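Local coordinates for aclacinomycin-N/aclacinomycin-A oxidase (Streptomyces galilaeus, PDB 2IPI), which oxidises the terminal sugar of aclacinomycin antibiotics in the last two steps of their biosynthesis, using a bicovalently bound FAD and molecular oxygen, at residues 113-125 with 223-237. Sequence-based numbering, arbitrary orientation.
Sequences FYDSGKRAFAVEP and TRYWFRTPGATGTDP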
ATOM      1  N   PHE A 113     -12.366   3.358  18.180  1.00 13.58           N
ATOM      2  CA  PHE A 113     -12.767   2.860  19.494  1.00 13.02           C
ATOM      3  C   PHE A 113     -13.032   1.367  19.389  1.00 13.98           C
ATOM      4  O   PHE A 113     -12.993   0.805  18.300  1.00 19.31           O
ATOM      5  CB  PHE A 113     -13.991   3.617  19.983  1.00 11.63           C
ATOM      6  CG  PHE A 113     -15.220   3.556  19.088  1.00 15.80           C
ATOM      7  CD1 PHE A 113     -16.165   2.557  19.239  1.00 15.50           C
ATOM      8  CD2 PHE A 113     -15.426   4.497  18.105  1.00 18.82           C
ATOM      9  CE1 PHE A 113     -17.277   2.507  18.424  1.00 17.49           C
ATOM     10  CE2 PHE A 113     -16.541   4.464  17.282  1.00 20.42           C
ATOM     11  CZ  PHE A 113     -17.486   3.468  17.443  1.00 18.79           C
ATOM     12  N   TYR A 114     -13.272   0.708  20.502  1.00 12.65           N
ATOM     13  CA  TYR A 114     -13.698  -0.667  20.549  1.00 12.44           C
ATOM     14  C   TYR A 114     -15.203  -0.746  20.748  1.00 17.50           C
ATOM     15  O   TYR A 114     -15.788   0.083  21.447  1.00 15.90           O
ATOM     16  CB  TYR A 114     -13.000  -1.374  21.716  1.00 13.61           C
ATOM     17  CG  TYR A 114     -13.491  -2.786  21.908  1.00 13.80           C
ATOM     18  CD1 TYR A 114     -13.316  -3.767  20.936  1.00  8.70           C
ATOM     19  CD2 TYR A 114     -14.134  -3.109  23.093  1.00 12.78           C
ATOM     20  CE1 TYR A 114     -13.782  -5.046  21.153  1.00 13.13           C
ATOM     21  CE2 TYR A 114     -14.593  -4.387  23.307  1.00 16.53           C
ATOM     22  CZ  TYR A 114     -14.420  -5.353  22.334  1.00 15.77           C
ATOM     23  OH  TYR A 114     -14.888  -6.615  22.586  1.00 15.77           O
ATOM     24  N   ASP A 115     -15.869  -1.734  20.166  1.00 22.30           N
ATOM     25  CA  ASP A 115     -17.276  -1.914  20.514  1.00 26.62           C
ATOM     26  C   ASP A 115     -17.474  -3.257  21.204  1.00 26.56           C
ATOM     27  O   ASP A 115     -17.403  -4.297  20.547  1.00 25.21           O
ATOM     28  CB  ASP A 115     -18.190  -1.841  19.302  1.00 30.80           C
ATOM     29  CG  ASP A 115     -19.653  -1.823  19.706  1.00 32.84           C
ATOM     30  OD1 ASP A 115     -20.356  -0.941  19.167  1.00 33.40           O
ATOM     31  OD2 ASP A 115     -20.121  -2.639  20.516  1.00 38.62           O
ATOM     32  N   SER A 116     -17.696  -3.222  22.517  1.00 28.44           N
ATOM     33  CA  SER A 116     -17.886  -4.452  23.277  1.00 30.04           C
ATOM     34  C   SER A 116     -19.007  -5.287  22.668  1.00 31.54           C
ATOM     35  O   SER A 116     -18.965  -6.517  22.672  1.00 38.41           O
ATOM     36  CB  SER A 116     -18.189  -4.168  24.749  1.00 31.52           C
ATOM     37  OG  SER A 116     -17.798  -2.865  25.119  1.00 32.53           O
ATOM     38  N   GLY A 117     -20.006  -4.577  22.138  1.00 29.25           N
ATOM     39  CA  GLY A 117     -21.145  -5.293  21.575  1.00 30.96           C
ATOM     40  C   GLY A 117     -20.661  -6.219  20.464  1.00 29.30           C
ATOM     41  O   GLY A 117     -20.735  -7.440  20.573  1.00 29.21           O
ATOM     42  N   LYS A 118     -20.164  -5.586  19.420  1.00 27.02           N
ATOM     43  CA  LYS A 118     -19.752  -6.165  18.162  1.00 22.21           C
ATOM     44  C   LYS A 118     -18.487  -6.998  18.307  1.00 21.88           C
ATOM     45  O   LYS A 118     -18.102  -7.763  17.424  1.00 18.83           O
ATOM     46  CB  LYS A 118     -19.500  -5.051  17.137  1.00 23.20           C
ATOM     47  CG  LYS A 118     -20.737  -4.480  16.483  1.00 25.57           C
ATOM     48  CD  LYS A 118     -21.157  -3.158  17.092  1.00 27.00           C
ATOM     49  CE  LYS A 118     -22.654  -3.122  17.380  1.00 25.78           C
ATOM     50  NZ  LYS A 118     -23.315  -2.015  16.653  1.00 23.93           N
ATOM     51  N   ARG A 119     -17.821  -6.856  19.454  1.00 17.87           N
ATOM     52  CA  ARG A 119     -16.560  -7.570  19.654  1.00 17.34           C
ATOM     53  C   ARG A 119     -15.583  -7.162  18.548  1.00 14.32           C
ATOM     54  O   ARG A 119     -14.879  -7.985  17.963  1.00 13.51           O
ATOM     55  CB  ARG A 119     -16.794  -9.078  19.667  1.00 18.94           C
ATOM     56  CG  ARG A 119     -15.782  -9.883  20.453  1.00 20.05           C
ATOM     57  CD  ARG A 119     -16.363 -11.250  20.802  1.00 22.22           C
ATOM     58  NE  ARG A 119     -16.295 -12.132  19.644  1.00 21.67           N
ATOM     59  CZ  ARG A 119     -15.405 -13.104  19.486  1.00 21.12           C
ATOM     60  NH1 ARG A 119     -14.482 -13.336  20.416  1.00 25.24           N
ATOM     61  NH2 ARG A 119     -15.422 -13.860  18.396  1.00 21.14           N
ATOM     62  N   ALA A 120     -15.583  -5.855  18.294  1.00 13.55           N
ATOM     63  CA  ALA A 120     -14.745  -5.366  17.202  1.00 14.23           C
ATOM     64  C   ALA A 120     -14.226  -3.968  17.471  1.00 10.41           C
ATOM     65  O   ALA A 120     -14.743  -3.246  18.322  1.00 10.88           O
ATOM     66  CB  ALA A 120     -15.525  -5.391  15.890  1.00  8.82           C
ATOM     67  N   PHE A 121     -13.197  -3.577  16.726  1.00 10.81           N
ATOM     68  CA  PHE A 121     -12.618  -2.255  16.850  1.00 11.45           C
ATOM     69  C   PHE A 121     -13.006  -1.298  15.719  1.00 12.21           C
ATOM     70  O   PHE A 121     -12.724  -1.629  14.549  1.00 12.45           O
ATOM     71  CB  PHE A 121     -11.098  -2.413  16.863  1.00 11.11           C
ATOM     72  CG  PHE A 121     -10.477  -2.965  18.129  1.00 10.17           C
ATOM     73  CD1 PHE A 121     -10.252  -4.322  18.243  1.00 12.35           C
ATOM     74  CD2 PHE A 121     -10.125  -2.137  19.183  1.00 10.26           C
ATOM     75  CE1 PHE A 121      -9.673  -4.894  19.364  1.00  8.81           C
ATOM     76  CE2 PHE A 121      -9.528  -2.700  20.310  1.00  9.03           C
ATOM     77  CZ  PHE A 121      -9.301  -4.061  20.394  1.00  5.65           C
ATOM     78  N   ALA A 122     -13.588  -0.164  16.087  1.00  7.58           N
ATOM     79  CA  ALA A 122     -14.015   0.959  15.272  1.00 12.11           C
ATOM     80  C   ALA A 122     -12.880   1.811  14.716  1.00 12.48           C
ATOM     81  O   ALA A 122     -12.043   2.342  15.432  1.00 11.05           O
ATOM     82  CB  ALA A 122     -15.023   1.827  16.005  1.00 13.48           C
ATOM     83  N   VAL A 123     -12.782   1.963  13.391  1.00 10.44           N
ATOM     84  CA  VAL A 123     -11.801   2.901  12.831  1.00 12.31           C
ATOM     85  C   VAL A 123     -12.406   3.647  11.645  1.00  7.92           C
ATOM     86  O   VAL A 123     -12.848   3.045  10.660  1.00 12.18           O
ATOM     87  CB  VAL A 123     -10.474   2.261  12.404  1.00 14.76           C
ATOM     88  CG1 VAL A 123      -9.880   1.345  13.464  1.00 11.50           C
ATOM     89  CG2 VAL A 123     -10.600   1.456  11.105  1.00 28.50           C
ATOM     90  N   GLU A 124     -12.432   4.982  11.688  1.00  8.01           N
ATOM     91  CA  GLU A 124     -13.029   5.735  10.558  1.00  7.50           C
ATOM     92  C   GLU A 124     -11.988   6.011   9.495  1.00 12.82           C
ATOM     93  O   GLU A 124     -10.804   6.083   9.799  1.00  9.00           O
ATOM     94  CB  GLU A 124     -13.680   7.010  11.081  1.00  7.97           C
ATOM     95  CG  GLU A 124     -15.042   6.736  11.720  1.00  8.62           C
ATOM     96  CD  GLU A 124     -15.596   7.938  12.457  1.00  9.94           C
ATOM     97  OE1 GLU A 124     -15.205   9.099  12.249  1.00 12.52           O
ATOM     98  OE2 GLU A 124     -16.522   7.751  13.284  1.00 14.23           O
ATOM     99  N   PRO A 125     -12.392   6.156   8.235  1.00 13.57           N
ATOM    100  CA  PRO A 125     -11.425   6.242   7.145  1.00 14.54           C
ATOM    101  C   PRO A 125     -10.525   7.472   7.208  1.00 15.11           C
ATOM    102  O   PRO A 125      -9.464   7.446   6.580  1.00  9.71           O
ATOM    103  CB  PRO A 125     -12.303   6.352   5.886  1.00 14.81           C
ATOM    104  CG  PRO A 125     -13.582   6.931   6.409  1.00 14.50           C
ATOM    105  CD  PRO A 125     -13.777   6.256   7.749  1.00 15.17           C
ATOM    106  N   THR A 223     -17.337   4.262   5.335  1.00 10.15           N
ATOM    107  CA  THR A 223     -17.594   5.249   6.371  1.00 10.14           C
ATOM    108  C   THR A 223     -17.052   4.771   7.724  1.00  8.14           C
ATOM    109  O   THR A 223     -16.959   5.569   8.663  1.00  9.47           O
ATOM    110  CB  THR A 223     -19.101   5.535   6.485  1.00 13.30           C
ATOM    111  OG1 THR A 223     -19.396   6.325   7.643  1.00 30.62           O
ATOM    112  CG2 THR A 223     -19.854   4.228   6.680  1.00  1.97           C
ATOM    113  N   ARG A 224     -16.693   3.506   7.786  1.00  9.81           N
ATOM    114  CA  ARG A 224     -16.184   2.864   8.987  1.00  9.39           C
ATOM    115  C   ARG A 224     -15.740   1.426   8.740  1.00  7.97           C
ATOM    116  O   ARG A 224     -16.422   0.644   8.075  1.00 11.97           O
ATOM    117  CB  ARG A 224     -17.242   2.840  10.106  1.00 11.63           C
ATOM    118  CG  ARG A 224     -16.683   2.218  11.381  1.00 13.32           C
ATOM    119  CD  ARG A 224     -17.683   2.297  12.517  1.00 11.84           C
ATOM    120  NE  ARG A 224     -17.966   3.676  12.860  1.00 15.32           N
ATOM    121  CZ  ARG A 224     -19.102   4.276  13.139  1.00 16.02           C
ATOM    122  NH1 ARG A 224     -20.235   3.593  13.133  1.00 22.90           N
ATOM    123  NH2 ARG A 224     -19.092   5.573  13.432  1.00 17.85           N
ATOM    124  N   TYR A 225     -14.590   1.044   9.282  1.00  5.57           N
ATOM    125  CA  TYR A 225     -14.054  -0.291   9.166  1.00  5.28           C
ATOM    126  C   TYR A 225     -14.056  -0.985  10.533  1.00  7.18           C
ATOM    127  O   TYR A 225     -13.862  -0.223  11.483  1.00  8.86           O
ATOM    128  CB  TYR A 225     -12.593  -0.280   8.698  1.00 10.29           C
ATOM    129  CG  TYR A 225     -12.251   0.168   7.314  1.00  9.63           C
ATOM    130  CD1 TYR A 225     -11.960   1.489   7.002  1.00 13.85           C
ATOM    131  CD2 TYR A 225     -12.208  -0.776   6.284  1.00 13.72           C
ATOM    132  CE1 TYR A 225     -11.647   1.870   5.712  1.00 15.53           C
ATOM    133  CE2 TYR A 225     -11.897  -0.388   4.993  1.00 14.33           C
ATOM    134  CZ  TYR A 225     -11.616   0.923   4.711  1.00 13.90           C
ATOM    135  OH  TYR A 225     -11.294   1.286   3.413  1.00 13.43           O
ATOM    136  N   TRP A 226     -14.224  -2.279  10.565  1.00 12.82           N
ATOM    137  CA  TRP A 226     -14.220  -3.106  11.764  1.00 12.90           C
ATOM    138  C   TRP A 226     -13.123  -4.152  11.738  1.00  9.03           C
ATOM    139  O   TRP A 226     -13.017  -4.892  10.764  1.00  8.41           O
ATOM    140  CB  TRP A 226     -15.600  -3.740  12.047  1.00 13.04           C
ATOM    141  CG  TRP A 226     -16.659  -2.718  12.393  1.00 17.70           C
ATOM    142  CD1 TRP A 226     -17.423  -2.061  11.464  1.00 19.60           C
ATOM    143  CD2 TRP A 226     -17.103  -2.230  13.667  1.00 18.49           C
ATOM    144  NE1 TRP A 226     -18.288  -1.200  12.089  1.00 22.05           N
ATOM    145  CE2 TRP A 226     -18.115  -1.278  13.447  1.00 20.12           C
ATOM    146  CE3 TRP A 226     -16.732  -2.480  14.988  1.00 22.45           C
ATOM    147  CZ2 TRP A 226     -18.768  -0.593  14.469  1.00 20.89           C
ATOM    148  CZ3 TRP A 226     -17.380  -1.804  16.010  1.00 22.62           C
ATOM    149  CH2 TRP A 226     -18.392  -0.860  15.760  1.00 22.57           C
ATOM    150  N   PHE A 227     -12.306  -4.198  12.793  1.00  9.17           N
ATOM    151  CA  PHE A 227     -11.237  -5.188  12.861  1.00  7.16           C
ATOM    152  C   PHE A 227     -11.349  -6.159  14.032  1.00 11.66           C
ATOM    153  O   PHE A 227     -11.646  -5.762  15.149  1.00 12.74           O
ATOM    154  CB  PHE A 227      -9.852  -4.494  12.981  1.00  8.54           C
ATOM    155  CG  PHE A 227      -9.576  -3.729  11.690  1.00  7.87           C
ATOM    156  CD1 PHE A 227      -9.884  -2.386  11.602  1.00  9.33           C
ATOM    157  CD2 PHE A 227      -9.033  -4.402  10.603  1.00  9.95           C
ATOM    158  CE1 PHE A 227      -9.689  -1.687  10.416  1.00  9.28           C
ATOM    159  CE2 PHE A 227      -8.830  -3.699   9.422  1.00  7.34           C
ATOM    160  CZ  PHE A 227      -9.147  -2.361   9.334  1.00 10.41           C
ATOM    161  N   ARG A 228     -11.057  -7.412  13.714  1.00 10.22           N
ATOM    162  CA  ARG A 228     -10.930  -8.506  14.641  1.00 10.08           C
ATOM    163  C   ARG A 228     -10.208  -9.660  13.960  1.00 10.96           C
ATOM    164  O   ARG A 228     -10.588 -10.043  12.848  1.00 13.00           O
ATOM    165  CB  ARG A 228     -12.312  -8.959  15.117  1.00 13.57           C
ATOM    166  CG  ARG A 228     -12.333  -9.602  16.490  1.00 21.95           C
ATOM    167  CD  ARG A 228     -12.787 -11.046  16.412  1.00 24.71           C
ATOM    168  NE  ARG A 228     -14.231 -11.145  16.227  1.00 26.37           N
ATOM    169  CZ  ARG A 228     -14.884 -11.210  15.079  1.00 28.47           C
ATOM    170  NH1 ARG A 228     -14.220 -11.182  13.921  1.00 25.63           N
ATOM    171  NH2 ARG A 228     -16.211 -11.304  15.059  1.00 19.89           N
ATOM    172  N   THR A 229      -9.204 -10.214  14.624  1.00 10.86           N
ATOM    173  CA  THR A 229      -8.548 -11.400  14.082  1.00  9.99           C
ATOM    174  C   THR A 229      -9.540 -12.547  13.968  1.00 13.74           C
ATOM    175  O   THR A 229     -10.159 -12.891  14.975  1.00 20.54           O
ATOM    176  CB  THR A 229      -7.345 -11.815  14.945  1.00 10.61           C
ATOM    177  OG1 THR A 229      -6.450 -10.693  15.031  1.00 10.27           O
ATOM    178  CG2 THR A 229      -6.606 -12.967  14.294  1.00 10.98           C
ATOM    179  N   PRO A 230      -9.711 -13.135  12.792  1.00 16.33           N
ATOM    180  CA  PRO A 230     -10.632 -14.278  12.635  1.00 17.09           C
ATOM    181  C   PRO A 230     -10.341 -15.359  13.666  1.00 21.93           C
ATOM    182  O   PRO A 230     -11.258 -15.976  14.217  1.00 22.04           O
ATOM    183  CB  PRO A 230     -10.365 -14.750  11.213  1.00 16.75           C
ATOM    184  CG  PRO A 230      -9.959 -13.476  10.513  1.00 16.25           C
ATOM    185  CD  PRO A 230      -9.082 -12.762  11.507  1.00 14.39           C
ATOM    186  N   GLY A 231      -9.065 -15.596  13.983  1.00 24.61           N
ATOM    187  CA  GLY A 231      -8.837 -16.475  15.141  1.00 30.62           C
ATOM    188  C   GLY A 231      -8.898 -15.646  16.419  1.00 33.41           C
ATOM    189  O   GLY A 231      -7.824 -15.397  16.982  1.00 42.53           O
ATOM    190  N   ALA A 232     -10.078 -15.217  16.889  1.00 24.42           N
ATOM    191  CA  ALA A 232     -10.129 -14.469  18.150  1.00 20.77           C
ATOM    192  C   ALA A 232     -11.241 -14.857  19.118  1.00 26.79           C
ATOM    193  O   ALA A 232     -12.418 -14.556  18.901  1.00 29.20           O
ATOM    194  CB  ALA A 232     -10.237 -12.990  17.773  1.00  2.71           C
ATOM    195  N   THR A 233     -10.947 -15.516  20.238  1.00 31.25           N
ATOM    196  CA  THR A 233     -11.905 -15.920  21.261  1.00 32.52           C
ATOM    197  C   THR A 233     -12.097 -14.917  22.395  1.00 31.31           C
ATOM    198  O   THR A 233     -11.175 -14.231  22.832  1.00 26.20           O
ATOM    199  CB  THR A 233     -11.457 -17.259  21.887  1.00 33.81           C
ATOM    200  OG1 THR A 233     -11.674 -18.315  20.932  1.00 40.24           O
ATOM    201  CG2 THR A 233     -12.267 -17.631  23.116  1.00 35.44           C
ATOM    202  N   GLY A 234     -13.324 -14.836  22.910  1.00 30.04           N
ATOM    203  CA  GLY A 234     -13.638 -14.089  24.106  1.00 27.60           C
ATOM    204  C   GLY A 234     -14.001 -12.637  23.943  1.00 26.49           C
ATOM    205  O   GLY A 234     -14.098 -12.090  22.849  1.00 17.98           O
ATOM    206  N   THR A 235     -14.201 -11.960  25.080  1.00 23.70           N
ATOM    207  CA  THR A 235     -14.694 -10.590  25.124  1.00 20.45           C
ATOM    208  C   THR A 235     -13.627  -9.583  25.527  1.00 21.00           C
ATOM    209  O   THR A 235     -13.917  -8.389  25.629  1.00 27.14           O
ATOM    210  CB  THR A 235     -15.876 -10.487  26.117  1.00 23.31           C
ATOM    211  OG1 THR A 235     -15.444 -10.914  27.421  1.00 25.85           O
ATOM    212  CG2 THR A 235     -16.999 -11.424  25.707  1.00 26.33           C
ATOM    213  N   ASP A 236     -12.404 -10.039  25.768  1.00 21.01           N
ATOM    214  CA  ASP A 236     -11.287  -9.174  26.152  1.00 18.97           C
ATOM    215  C   ASP A 236     -10.665  -8.502  24.939  1.00 16.20           C
ATOM    216  O   ASP A 236     -10.101  -9.232  24.112  1.00 16.43           O
ATOM    217  CB  ASP A 236     -10.220 -10.001  26.875  1.00 19.47           C
ATOM    218  CG  ASP A 236      -9.174  -9.121  27.535  1.00 23.30           C
ATOM    219  OD1 ASP A 236      -8.851  -8.036  27.015  1.00 20.48           O
ATOM    220  OD2 ASP A 236      -8.652  -9.504  28.607  1.00 25.20           O
ATOM    221  N   PRO A 237     -10.769  -7.185  24.791  1.00 15.64           N
ATOM    222  CA  PRO A 237     -10.269  -6.540  23.558  1.00 16.16           C
ATOM    223  C   PRO A 237      -8.773  -6.758  23.352  1.00 18.49           C
ATOM    224  O   PRO A 237      -8.322  -6.943  22.226  1.00 15.07           O
ATOM    225  CB  PRO A 237     -10.565  -5.054  23.766  1.00 14.94           C
ATOM    226  CG  PRO A 237     -11.691  -5.051  24.753  1.00 15.02           C
ATOM    227  CD  PRO A 237     -11.366  -6.184  25.686  1.00 13.76           C
TER
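Antiparallel pairing of strand 120-123 with strand 223-227, continued by the loop 228-237 that packs against the turn end of hairpin 113-123, builds this part of the five-stranded sheet in the PCMH-type FAD-binding domain. F121 and F227 form one hydrogen-bonded pair, F121 N to F227 O being 3.1 Å; V123 and Y225 form the next, with Y225 N to V123 O at 3.0 Å and nearly straight (173°). Between them A122 and W226 make a non-hydrogen-bonded pair. A122 CB and K118 CG lie over opposite faces of the W226 indole, both offset toward the rim; at its edge A120 CB is 3.3 Å from CE3 and D115 CB 3.4 Å from CZ3. On the other side of the sheet V123 CG2 presses in-plane on the F227 ring edge, 3.3 Å from CE1. R119 runs out to the loop with CG roughly anti to the backbone N (chi1 -153°), and a bend at chi3 turns the guanidinium edge to two carbonyls: NH1 bonds G234 O (2.8 Å, 165°) and, more bent, A232 O, which NH2 also meets weakly. P237 CG lies 3.6 Å from the Y114 ring centroid, a CH-pi contact. P125 touches the FAD. R224 NH2 makes a weak, long salt bridge to E124, while NH1 pairs with E181 of strand 177-185, which also accepts from W226 NE1. Helix 129-140 packs on Y114, F121 and P237; V154 of helix 154-157 touches V123 and Y225.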